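PDB 1Y0K: DUF1780 domain-containing protein, which is of unknown function but belongs to a family of putative endonucleases, probably related to the PD-(D/E)XK nucleases. Local coordinates for residues N18-L21 and S22-K26; R25-D28 and R29-V33; Y45-E48 and D49-A52; L172-G176 and P177-R181; I201-D204 and A205-L209. All coordinates share one frame; numbering follows the deposited sequence.

Contact 1. Residues N18-L21 and S22-K26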
# COMPACT_ATOMS: atom_id res chain seq x y z
N ASN A 18 -13.91 1.05 2.40
CA ASN A 18 -14.03 0.93 3.86
C ASN A 18 -15.10 -0.06 4.28
O ASN A 18 -14.89 -0.85 5.19
CB ASN A 18 -14.27 2.29 4.52
CG ASN A 18 -13.00 3.11 4.64
OD1 ASN A 18 -11.90 2.60 4.43
ND2 ASN A 18 -13.16 4.38 4.97
N ASP A 19 -16.25 -0.00 3.61
CA ASP A 19 -17.35 -0.92 3.92
C ASP A 19 -16.90 -2.37 3.73
O ASP A 19 -17.18 -3.22 4.58
CB ASP A 19 -18.59 -0.59 3.09
CG ASP A 19 -19.25 0.71 3.52
OD1 ASP A 19 -18.96 1.18 4.64
OD2 ASP A 19 -20.05 1.27 2.74
N PHE A 20 -16.17 -2.64 2.66
CA PHE A 20 -15.61 -3.97 2.44
C PHE A 20 -14.60 -4.39 3.52
O PHE A 20 -14.68 -5.50 4.07
CB PHE A 20 -14.96 -4.10 1.06
CG PHE A 20 -14.08 -5.32 0.93
CD1 PHE A 20 -14.64 -6.59 0.74
CD2 PHE A 20 -12.70 -5.22 1.06
CE1 PHE A 20 -13.84 -7.72 0.65
CE2 PHE A 20 -11.89 -6.35 0.98
CZ PHE A 20 -12.46 -7.60 0.77
N LEU A 21 -13.65 -3.51 3.83
CA LEU A 21 -12.57 -3.84 4.77
C LEU A 21 -13.10 -4.10 6.18
O LEU A 21 -12.64 -5.01 6.87
CB LEU A 21 -11.51 -2.74 4.82
CG LEU A 21 -10.71 -2.43 3.56
CD1 LEU A 21 -9.82 -1.22 3.81
CD2 LEU A 21 -9.89 -3.63 3.07
N SER A 22 -14.08 -3.30 6.59
CA SER A 22 -14.62 -3.38 7.95
C SER A 22 -15.35 -4.71 8.18
O SER A 22 -15.53 -5.13 9.32
CB SER A 22 -15.53 -2.18 8.24
OG SER A 22 -16.70 -2.25 7.45
N ASN A 23 -15.75 -5.37 7.10
CA ASN A 23 -16.50 -6.63 7.20
C ASN A 23 -15.72 -7.88 6.77
O ASN A 23 -16.19 -9.00 6.95
CB ASN A 23 -17.81 -6.53 6.41
CG ASN A 23 -18.77 -5.49 6.99
OD1 ASN A 23 -19.32 -4.67 6.26
ND2 ASN A 23 -18.96 -5.52 8.31
N ALA A 24 -14.53 -7.68 6.21
CA ALA A 24 -13.71 -8.78 5.71
C ALA A 24 -12.97 -9.48 6.85
O ALA A 24 -12.72 -8.87 7.89
CB ALA A 24 -12.72 -8.28 4.67
N ARG A 25 -12.62 -10.75 6.64
CA ARG A 25 -11.79 -11.49 7.59
C ARG A 25 -10.33 -11.06 7.44
O ARG A 25 -9.93 -10.60 6.36
CB ARG A 25 -11.94 -12.99 7.35
CG ARG A 25 -13.34 -13.50 7.66
CD ARG A 25 -13.50 -14.96 7.27
NE ARG A 25 -14.63 -15.56 7.98
CZ ARG A 25 -15.89 -15.53 7.56
NH1 ARG A 25 -16.22 -14.93 6.42
NH2 ARG A 25 -16.83 -16.11 8.30
N LYS A 26 -9.53 -11.24 8.50
CA LYS A 26 -8.17 -10.67 8.57
C LYS A 26 -7.21 -11.08 7.44
O LYS A 26 -6.67 -10.22 6.73
CB LYS A 26 -7.53 -10.90 9.94
CG LYS A 26 -6.19 -10.20 10.08
CD LYS A 26 -5.53 -10.44 11.43
CE LYS A 26 -4.17 -9.75 11.49
NZ LYS A 26 -3.15 -10.46 10.68
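Ser22 N donates to Asn18 O at 2.9 Å, a regular i to i+4 helical bond, after which the last turn of helix 3-23 tightens: Asn23 N bonds instead to Phe20 O, three residues back, and Ala24 N reaches Leu21 O only weakly, at 3.3 Å. The side chain of Ser22 bends back along the helix. With OG set between its own backbone N and carbonyl carbon (chi1 68°), the hydroxyl donates to Asp19 O at 3.1 Å, meeting that carbonyl from above its plane and adding a side-chain bond beside the backbone ladder. Phe20 and Ala24 close the turn on its apolar side. The methyl CB of Ala24 lies over one face of the Phe20 ring, displaced toward the rim, 4.3 Å from the centroid in a CH-pi contact; its nearest ring atom is CZ. Leu21 packs on Phe71 of strand 65-73. Ala24 and Arg25 are extended, and Arg25 is the N-cap of the next helix. The unwinding C-terminal turn, followed directly by a new N-cap, is a tight helix-loop-helix corner joining helices 3-23 and 26-40.

Contact 2. Residues R25-D28 and R29-V33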
# COMPACT_ATOMS: atom_id res chain seq x y z
N ARG A 25 -12.62 -10.75 6.64
CA ARG A 25 -11.79 -11.49 7.59
C ARG A 25 -10.33 -11.06 7.44
O ARG A 25 -9.93 -10.60 6.36
CB ARG A 25 -11.94 -12.99 7.35
CG ARG A 25 -13.34 -13.50 7.66
CD ARG A 25 -13.50 -14.96 7.27
NE ARG A 25 -14.63 -15.56 7.98
CZ ARG A 25 -15.89 -15.53 7.56
NH1 ARG A 25 -16.22 -14.93 6.42
NH2 ARG A 25 -16.83 -16.11 8.30
N LYS A 26 -9.53 -11.24 8.50
CA LYS A 26 -8.17 -10.67 8.57
C LYS A 26 -7.21 -11.08 7.44
O LYS A 26 -6.67 -10.22 6.73
CB LYS A 26 -7.53 -10.90 9.94
CG LYS A 26 -6.19 -10.20 10.08
CD LYS A 26 -5.53 -10.44 11.43
CE LYS A 26 -4.17 -9.75 11.49
NZ LYS A 26 -3.15 -10.46 10.68
N TRP A 27 -6.97 -12.38 7.28
CA TRP A 27 -6.05 -12.81 6.24
C TRP A 27 -6.61 -12.55 4.85
O TRP A 27 -5.89 -12.13 3.94
CB TRP A 27 -5.61 -14.27 6.38
CG TRP A 27 -4.37 -14.52 5.54
CD1 TRP A 27 -3.09 -14.17 5.84
CD2 TRP A 27 -4.33 -15.14 4.25
NE1 TRP A 27 -2.24 -14.54 4.82
CE2 TRP A 27 -2.97 -15.13 3.83
CE3 TRP A 27 -5.29 -15.70 3.40
CZ2 TRP A 27 -2.56 -15.67 2.61
CZ3 TRP A 27 -4.88 -16.24 2.18
CH2 TRP A 27 -3.53 -16.21 1.80
N ASP A 28 -7.91 -12.77 4.69
CA ASP A 28 -8.57 -12.48 3.41
C ASP A 28 -8.41 -11.00 3.02
O ASP A 28 -8.13 -10.69 1.87
CB ASP A 28 -10.05 -12.85 3.49
CG ASP A 28 -10.79 -12.58 2.19
OD1 ASP A 28 -10.57 -13.33 1.21
OD2 ASP A 28 -11.59 -11.62 2.17
N ARG A 29 -8.57 -10.11 4.00
CA ARG A 29 -8.36 -8.67 3.82
C ARG A 29 -6.95 -8.37 3.32
O ARG A 29 -6.76 -7.59 2.39
CB ARG A 29 -8.58 -7.98 5.17
CG ARG A 29 -8.82 -6.49 5.13
CD ARG A 29 -9.55 -6.05 6.39
NE ARG A 29 -8.91 -6.57 7.60
CZ ARG A 29 -9.53 -6.75 8.77
NH1 ARG A 29 -10.82 -6.46 8.91
NH2 ARG A 29 -8.84 -7.22 9.79
N GLU A 30 -5.96 -8.99 3.97
CA GLU A 30 -4.56 -8.79 3.62
C GLU A 30 -4.24 -9.35 2.24
O GLU A 30 -3.54 -8.70 1.45
CB GLU A 30 -3.65 -9.38 4.71
CG GLU A 30 -3.68 -8.55 5.99
CD GLU A 30 -3.41 -9.34 7.25
OE1 GLU A 30 -3.14 -10.56 7.18
OE2 GLU A 30 -3.50 -8.73 8.34
N ARG A 31 -4.76 -10.54 1.94
CA ARG A 31 -4.59 -11.13 0.61
C ARG A 31 -5.26 -10.27 -0.46
O ARG A 31 -4.71 -10.06 -1.54
CB ARG A 31 -5.16 -12.55 0.58
CG ARG A 31 -4.67 -13.36 -0.62
CD ARG A 31 -5.67 -14.41 -1.04
NE ARG A 31 -6.90 -13.77 -1.47
CZ ARG A 31 -8.03 -13.78 -0.78
NH1 ARG A 31 -9.08 -13.12 -1.25
NH2 ARG A 31 -8.11 -14.44 0.37
N TRP A 32 -6.44 -9.74 -0.13
CA TRP A 32 -7.17 -8.88 -1.05
C TRP A 32 -6.31 -7.66 -1.41
O TRP A 32 -6.21 -7.31 -2.58
CB TRP A 32 -8.51 -8.46 -0.42
CG TRP A 32 -9.35 -7.45 -1.19
CD1 TRP A 32 -10.36 -7.71 -2.06
CD2 TRP A 32 -9.26 -6.02 -1.10
NE1 TRP A 32 -10.90 -6.54 -2.54
CE2 TRP A 32 -10.24 -5.48 -1.96
CE3 TRP A 32 -8.44 -5.14 -0.36
CZ2 TRP A 32 -10.43 -4.10 -2.12
CZ3 TRP A 32 -8.63 -3.76 -0.51
CH2 TRP A 32 -9.62 -3.25 -1.39
N VAL A 33 -5.66 -7.05 -0.42
CA VAL A 33 -4.77 -5.90 -0.69
C VAL A 33 -3.65 -6.30 -1.66
O VAL A 33 -3.36 -5.59 -2.63
CB VAL A 33 -4.17 -5.33 0.61
CG1 VAL A 33 -3.09 -4.30 0.29
CG2 VAL A 33 -5.27 -4.68 1.46
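Arg31 winds over Trp27 and closes on Asp28, one turn earlier in helix 26-40. Its CB lies above one face of the indole, 4.2 Å from the centroid of the six-membered ring in a CH-pi contact. CG continues past the rim, close to Trp27 CH2, and CD comes 3.8 Å from Trp27 CZ3. The chain then bends at CD (chi3 63°), which turns the guanidinium back toward Asp28. There NH1 and NH2 grip the same oxygen: Arg31 NH2 lies 2.8 Å and Arg31 NH1 2.9 Å from Asp28 OD1. That oxygen lies near the guanidinium plane, yet both nitrogens reach it from one face of the carboxylate; the two planes stand 55° apart, unlike a coplanar two-oxygen bridge. The indole is held at its other end, where Trp27 NE1 bonds to Asp59 O.

On another side of the helix, Lys26 forms an i to i+4 salt bridge. Its extended chain bends at the end so that NZ meets Glu30 OE2 at 2.9 Å, on the syn lone pair of that oxygen. Beneath the side chains run Arg29 N to Arg25 O and Arg31 N to Trp27 O, both 2.8 Å. Asp28 lies in the first turn of the helix, where the helix dipole would be expected to favour an acidic group. The two salt bridges, spaced i to i+3 and i to i+4, tie side chains of successive turns together.

Contact 3. Residues Y45-E48 and D49-A52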
# COMPACT_ATOMS: atom_id res chain seq x y z
N TYR A 45 -0.97 -13.73 -11.50
CA TYR A 45 -0.98 -14.61 -10.34
C TYR A 45 -2.08 -15.66 -10.47
O TYR A 45 -3.06 -15.47 -11.19
CB TYR A 45 -1.18 -13.80 -9.05
CG TYR A 45 -2.49 -13.04 -8.94
CD1 TYR A 45 -3.62 -13.66 -8.41
CD2 TYR A 45 -2.59 -11.70 -9.34
CE1 TYR A 45 -4.82 -12.97 -8.29
CE2 TYR A 45 -3.80 -11.01 -9.23
CZ TYR A 45 -4.91 -11.65 -8.70
OH TYR A 45 -6.10 -10.98 -8.57
N ARG A 46 -1.89 -16.77 -9.78
CA ARG A 46 -2.95 -17.74 -9.59
C ARG A 46 -3.28 -17.72 -8.11
O ARG A 46 -2.44 -17.32 -7.29
CB ARG A 46 -2.50 -19.13 -10.05
CG ARG A 46 -2.06 -19.20 -11.51
CD ARG A 46 -1.84 -20.65 -11.95
NE ARG A 46 -3.04 -21.46 -11.74
CZ ARG A 46 -4.02 -21.60 -12.63
NH1 ARG A 46 -3.96 -20.98 -13.80
NH2 ARG A 46 -5.07 -22.35 -12.34
N GLN A 47 -4.48 -18.15 -7.75
CA GLN A 47 -4.92 -18.08 -6.36
C GLN A 47 -4.00 -18.85 -5.41
O GLN A 47 -3.77 -18.42 -4.28
CB GLN A 47 -6.36 -18.60 -6.21
CG GLN A 47 -7.10 -18.01 -5.03
CD GLN A 47 -7.28 -16.50 -5.16
OE1 GLN A 47 -7.64 -15.99 -6.23
NE2 GLN A 47 -7.03 -15.79 -4.08
N GLU A 48 -3.48 -19.98 -5.89
CA GLU A 48 -2.57 -20.84 -5.13
C GLU A 48 -1.22 -20.18 -4.81
O GLU A 48 -0.47 -20.66 -3.95
CB GLU A 48 -2.33 -22.15 -5.89
CG GLU A 48 -1.99 -21.96 -7.36
CD GLU A 48 -3.22 -22.05 -8.30
OE1 GLU A 48 -4.34 -21.60 -7.94
OE2 GLU A 48 -3.04 -22.57 -9.42
N ASP A 49 -0.90 -19.08 -5.50
CA ASP A 49 0.36 -18.37 -5.28
C ASP A 49 0.47 -17.66 -3.92
O ASP A 49 1.57 -17.33 -3.50
CB ASP A 49 0.65 -17.37 -6.39
CG ASP A 49 0.86 -18.02 -7.74
OD1 ASP A 49 1.29 -19.19 -7.80
OD2 ASP A 49 0.60 -17.33 -8.76
N PHE A 50 -0.66 -17.40 -3.27
CA PHE A 50 -0.64 -16.72 -1.97
C PHE A 50 -0.62 -17.73 -0.83
O PHE A 50 -1.36 -18.72 -0.86
CB PHE A 50 -1.86 -15.80 -1.83
CG PHE A 50 -1.99 -14.82 -2.95
CD1 PHE A 50 -2.84 -15.08 -4.02
CD2 PHE A 50 -1.23 -13.65 -2.96
CE1 PHE A 50 -2.95 -14.19 -5.06
CE2 PHE A 50 -1.34 -12.76 -4.00
CZ PHE A 50 -2.20 -13.02 -5.06
N ALA A 51 0.22 -17.47 0.16
CA ALA A 51 0.30 -18.33 1.34
C ALA A 51 0.57 -17.50 2.58
O ALA A 51 1.11 -16.39 2.50
CB ALA A 51 1.37 -19.39 1.16
N ALA A 52 0.17 -18.03 3.74
CA ALA A 52 0.52 -17.39 5.00
C ALA A 52 1.80 -18.03 5.55
O ALA A 52 2.00 -19.25 5.42
CB ALA A 52 -0.63 -17.52 6.00
O HOH W 1 -4.06 -18.90 -1.60
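Asp49 folds its carboxylate back over the preceding turn: OD2 accepts from Arg46 N at 2.7 Å along a nearly straight bond (176°), though the donor stands well above the carboxylate plane. In return Asp49 N donates to Arg46 O at 2.9 Å. The backbone bond, i to i+3, is that of a short 3-10 turn; the side-chain bond to Arg46 N matches one half of a capping box. Alongside, Arg46 NE and Glu48 OE2 form a salt bridge of 2.6 Å, with the oxygen in the guanidinium plane.

Phe50 follows, its N held only weakly by Gln47 O. A water bridges the same stretch, donating to Gln47 O at 2.7 Å and to Phe50 O at 2.8 Å. The Phe50 ring presents its edge to the face of Tyr45, offset, with centroids 5.3 Å apart and planes at 67°; CE1 approaches Tyr45 CD1 to 3.5 Å. Tyr45 offers that face because its first torsion (chi1 63°) folds the ring over its own backbone, and its OH bonds to Glu39.

Ala51 leads the chain into the sheet by backbone bonding to Leu61. The edge strand 50-51 therefore lies beside strand 60-62, with Phe50 packed on Phe62 and Val60 and also meeting Trp27 and Arg31 of helix 26-40, while Ala52 rests on Trp27.

Contact 4. Residues L172-G176 and P177-R181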
# COMPACT_ATOMS: atom_id res chain seq x y z
N LEU A 172 8.94 -0.95 0.10
CA LEU A 172 7.73 -0.31 0.63
C LEU A 172 6.93 0.12 -0.57
O LEU A 172 7.46 0.78 -1.47
CB LEU A 172 8.08 0.90 1.49
CG LEU A 172 6.92 1.78 1.98
CD1 LEU A 172 5.92 1.00 2.85
CD2 LEU A 172 7.46 2.97 2.74
N SER A 173 5.66 -0.26 -0.56
CA SER A 173 4.73 0.07 -1.63
C SER A 173 3.42 0.54 -1.03
O SER A 173 3.11 0.21 0.12
CB SER A 173 4.49 -1.15 -2.52
OG SER A 173 5.70 -1.67 -3.04
N MSE A 174 2.67 1.32 -1.81
CA MSE A 174 1.33 1.76 -1.44
C MSE A 174 0.32 1.38 -2.53
O MSE A 174 0.63 1.39 -3.72
CB MSE A 174 1.26 3.28 -1.29
CG MSE A 174 2.14 3.92 -0.23
SE MSE A 174 1.96 5.75 -0.34
CE MSE A 174 2.55 6.09 -1.96
N VAL A 175 -0.89 1.08 -2.10
CA VAL A 175 -2.00 0.89 -3.03
C VAL A 175 -3.26 1.44 -2.39
O VAL A 175 -3.43 1.38 -1.18
CB VAL A 175 -2.17 -0.60 -3.44
CG1 VAL A 175 -2.54 -1.49 -2.23
CG2 VAL A 175 -3.22 -0.75 -4.56
N GLY A 176 -4.13 2.02 -3.20
CA GLY A 176 -5.44 2.45 -2.73
C GLY A 176 -6.39 2.45 -3.91
O GLY A 176 -6.02 2.07 -5.01
N PRO A 177 -7.64 2.89 -3.68
CA PRO A 177 -8.58 2.89 -4.80
C PRO A 177 -8.13 3.76 -5.97
O PRO A 177 -8.48 3.47 -7.12
CB PRO A 177 -9.88 3.41 -4.16
CG PRO A 177 -9.72 3.11 -2.67
CD PRO A 177 -8.25 3.34 -2.42
N THR A 178 -7.32 4.79 -5.71
CA THR A 178 -6.94 5.72 -6.79
C THR A 178 -5.59 5.47 -7.44
O THR A 178 -5.32 6.00 -8.52
CB THR A 178 -6.97 7.19 -6.33
OG1 THR A 178 -6.03 7.37 -5.26
CG2 THR A 178 -8.38 7.56 -5.83
N PHE A 179 -4.71 4.70 -6.80
CA PHE A 179 -3.34 4.58 -7.31
C PHE A 179 -2.56 3.45 -6.65
O PHE A 179 -2.99 2.90 -5.64
CB PHE A 179 -2.58 5.90 -7.09
CG PHE A 179 -2.00 6.04 -5.71
CD1 PHE A 179 -0.64 5.84 -5.49
CD2 PHE A 179 -2.82 6.35 -4.63
CE1 PHE A 179 -0.10 5.96 -4.21
CE2 PHE A 179 -2.28 6.48 -3.33
CZ PHE A 179 -0.92 6.27 -3.13
N ALA A 180 -1.42 3.11 -7.25
CA ALA A 180 -0.42 2.24 -6.62
C ALA A 180 0.96 2.78 -6.94
O ALA A 180 1.18 3.40 -8.00
CB ALA A 180 -0.57 0.82 -7.11
N ARG A 181 1.90 2.59 -6.02
CA ARG A 181 3.27 3.00 -6.25
C ARG A 181 4.21 2.16 -5.41
O ARG A 181 3.96 1.94 -4.22
CB ARG A 181 3.45 4.49 -5.91
CG ARG A 181 4.88 4.99 -6.10
CD ARG A 181 5.00 6.47 -5.73
NE ARG A 181 6.39 6.92 -5.81
CZ ARG A 181 6.94 7.45 -6.91
NH1 ARG A 181 6.23 7.65 -8.01
NH2 ARG A 181 8.22 7.82 -6.89
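Met174, a selenomethionine, lays its end against the rim of the Phe179 ring. CE is 3.5 Å from Phe179 CE1 and lies in the ring plane, and SE sits 5.3 Å from the ring centroid, also at the edge, so this Met-aromatic contact uses the ring's side and not its face. The bend at the end of the methionine chain (chi3 -62°) carries CE to the ring, and a chi1 of 83° swings the Phe179 ring back toward Met174. A smaller apolar touch, Val175 CG2 to Ala180 CB at 4.0 Å, joins the two side chains of a non-hydrogen-bonded pair.

These groups are set in place by a beta hairpin whose strands run at 174° to each other. Met174 and Arg181 are the hydrogen-bonded pair: Met174 N reaches Arg181 O at 2.8 Å and Arg181 N reaches Met174 O at 2.9 Å. Toward the bend, Gly176 N donates to Phe179 O at 2.8 Å, whereas the return bond, Phe179 N to Gly176 O, is weak. Pro177 and Thr178 fill the two loop positions with backbone angles of a type I turn. The side chain of Arg181 leads away, NH1 hydrogen-bonding to Ser200 OG.

About 5 Å from the centre of the molecule, strand 171-175 is flanked by this hairpin partner and by the parallel strand 140-146, to which Ser173 and Val175 bond through their backbones. Val175 packs on Val33 and Phe37 of helix 26-40, Ala180 on Ala40 of the same helix, and Met174 on the loop residues Leu118 and Phe158.

Contact 5. Residues I201-D204 and A205-L209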
# COMPACT_ATOMS: atom_id res chain seq x y z
N ILE A 201 0.93 4.38 -10.65
CA ILE A 201 -0.20 3.94 -11.45
C ILE A 201 -1.49 4.62 -10.99
O ILE A 201 -1.91 4.48 -9.84
CB ILE A 201 -0.36 2.41 -11.36
CG1 ILE A 201 1.01 1.73 -11.49
CG2 ILE A 201 -1.31 1.91 -12.43
CD1 ILE A 201 1.74 2.06 -12.78
N LEU A 202 -2.14 5.32 -11.90
CA LEU A 202 -3.36 6.01 -11.56
C LEU A 202 -4.55 5.28 -12.13
O LEU A 202 -4.64 5.09 -13.32
CB LEU A 202 -3.34 7.42 -12.11
CG LEU A 202 -2.73 8.54 -11.28
CD1 LEU A 202 -1.33 8.20 -10.85
CD2 LEU A 202 -2.80 9.85 -12.04
N PHE A 203 -5.47 4.91 -11.25
CA PHE A 203 -6.67 4.23 -11.65
C PHE A 203 -7.75 5.20 -12.04
O PHE A 203 -8.04 6.13 -11.31
CB PHE A 203 -7.19 3.35 -10.53
CG PHE A 203 -6.26 2.27 -10.15
CD1 PHE A 203 -5.88 2.11 -8.84
CD2 PHE A 203 -5.78 1.40 -11.08
CE1 PHE A 203 -5.04 1.12 -8.47
CE2 PHE A 203 -4.93 0.40 -10.70
CZ PHE A 203 -4.57 0.27 -9.40
N ASP A 204 -8.38 4.94 -13.18
CA ASP A 204 -9.72 5.44 -13.43
C ASP A 204 -10.70 5.04 -12.34
O ASP A 204 -10.55 4.00 -11.71
CB ASP A 204 -10.24 4.98 -14.77
CG ASP A 204 -9.42 5.48 -15.92
OD1 ASP A 204 -8.42 6.17 -15.67
OD2 ASP A 204 -9.71 5.23 -17.11
N ALA A 205 -11.71 5.86 -12.11
CA ALA A 205 -12.73 5.52 -11.14
C ALA A 205 -13.25 4.11 -11.39
O ALA A 205 -13.58 3.75 -12.51
CB ALA A 205 -13.84 6.52 -11.18
N GLY A 206 -13.31 3.31 -10.33
CA GLY A 206 -13.85 1.95 -10.41
C GLY A 206 -12.85 0.85 -10.75
O GLY A 206 -13.15 -0.34 -10.61
N VAL A 207 -11.66 1.24 -11.21
CA VAL A 207 -10.69 0.25 -11.70
C VAL A 207 -9.81 -0.31 -10.57
O VAL A 207 -9.40 -1.49 -10.61
CB VAL A 207 -9.82 0.84 -12.84
CG1 VAL A 207 -8.85 -0.19 -13.39
CG2 VAL A 207 -10.71 1.37 -13.95
N GLY A 208 -9.54 0.52 -9.58
CA GLY A 208 -8.65 0.16 -8.48
C GLY A 208 -9.18 -0.95 -7.60
O GLY A 208 -8.43 -1.84 -7.20
N LEU A 209 -10.48 -0.90 -7.32
CA LEU A 209 -11.11 -1.86 -6.41
C LEU A 209 -11.58 -3.10 -7.15
O LEU A 209 -11.86 -4.12 -6.52
CB LEU A 209 -12.28 -1.20 -5.67
CG LEU A 209 -12.01 0.02 -4.78
CD1 LEU A 209 -13.32 0.57 -4.23
CD2 LEU A 209 -11.05 -0.31 -3.64
O HOH W 2 -10.36 3.19 -9.11
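Asp204 O is gripped from two directions: Val207 N donates to it at 3.0 Å, and a water lies 2.7 Å from it, placed to donate. The first bond closes a type II beta turn over Asp204-Val207, with Ala205 and Gly206 at its corners. Gly206 carries the positive phi (89°) expected of glycine at the third position of a type II turn. The water ties the turn to the residue that follows it, since it also accepts from Gly208 N at 2.8 Å. Gly206 N hydrogen-bonds to Gln13 OE1 of helix 3-23.

Past the turn the chain folds back over Phe203. Gly208 CA lies above one face of the ring, 3.7 Å from its centroid, in a close CH-pi contact; it is offset toward the rim and nearest to CD1, at 3.4 Å. With no side chain at Gly208, its CA comes directly onto the ring face. Val207 adds a looser touch, its CG1 lying obliquely to the ring and 4.2 Å from Phe203 CD2.

The turn follows edge strand 201-202 and brings the C-terminus back to the helices. Phe203 packs on Ala40 of helix 26-40, and Leu209, the last residue, rests on Ala17 of helix 3-23. The other branch of Val207 lies against Asp204, with Val207 CG2 3.7 Å from Asp204 CB.

Contacts 1 and 2 follow one another through Arg25 and Lys26; Arg29 NH1 bonds to Leu21 O at 3.1 Å across the corner, and Phe20 CE2 packs 3.4 Å from Trp32 CD2. Contact 2 then touches every other contact: the Trp27 and Arg31 side meets contact 3, Val33 CG1 meets Val175 CG1 of contact 4 at 3.8 Å, and Trp32 reaches Leu209 of contact 5. Contacts 4 and 5 are neighbours in the sheet, with Ala180 O 2.8 Å from Ile201 N and Thr178 O 2.9 Å from Phe203 N. Contacts 3 and 5, centred about 23 Å apart, sit at the sheet's two outermost strands.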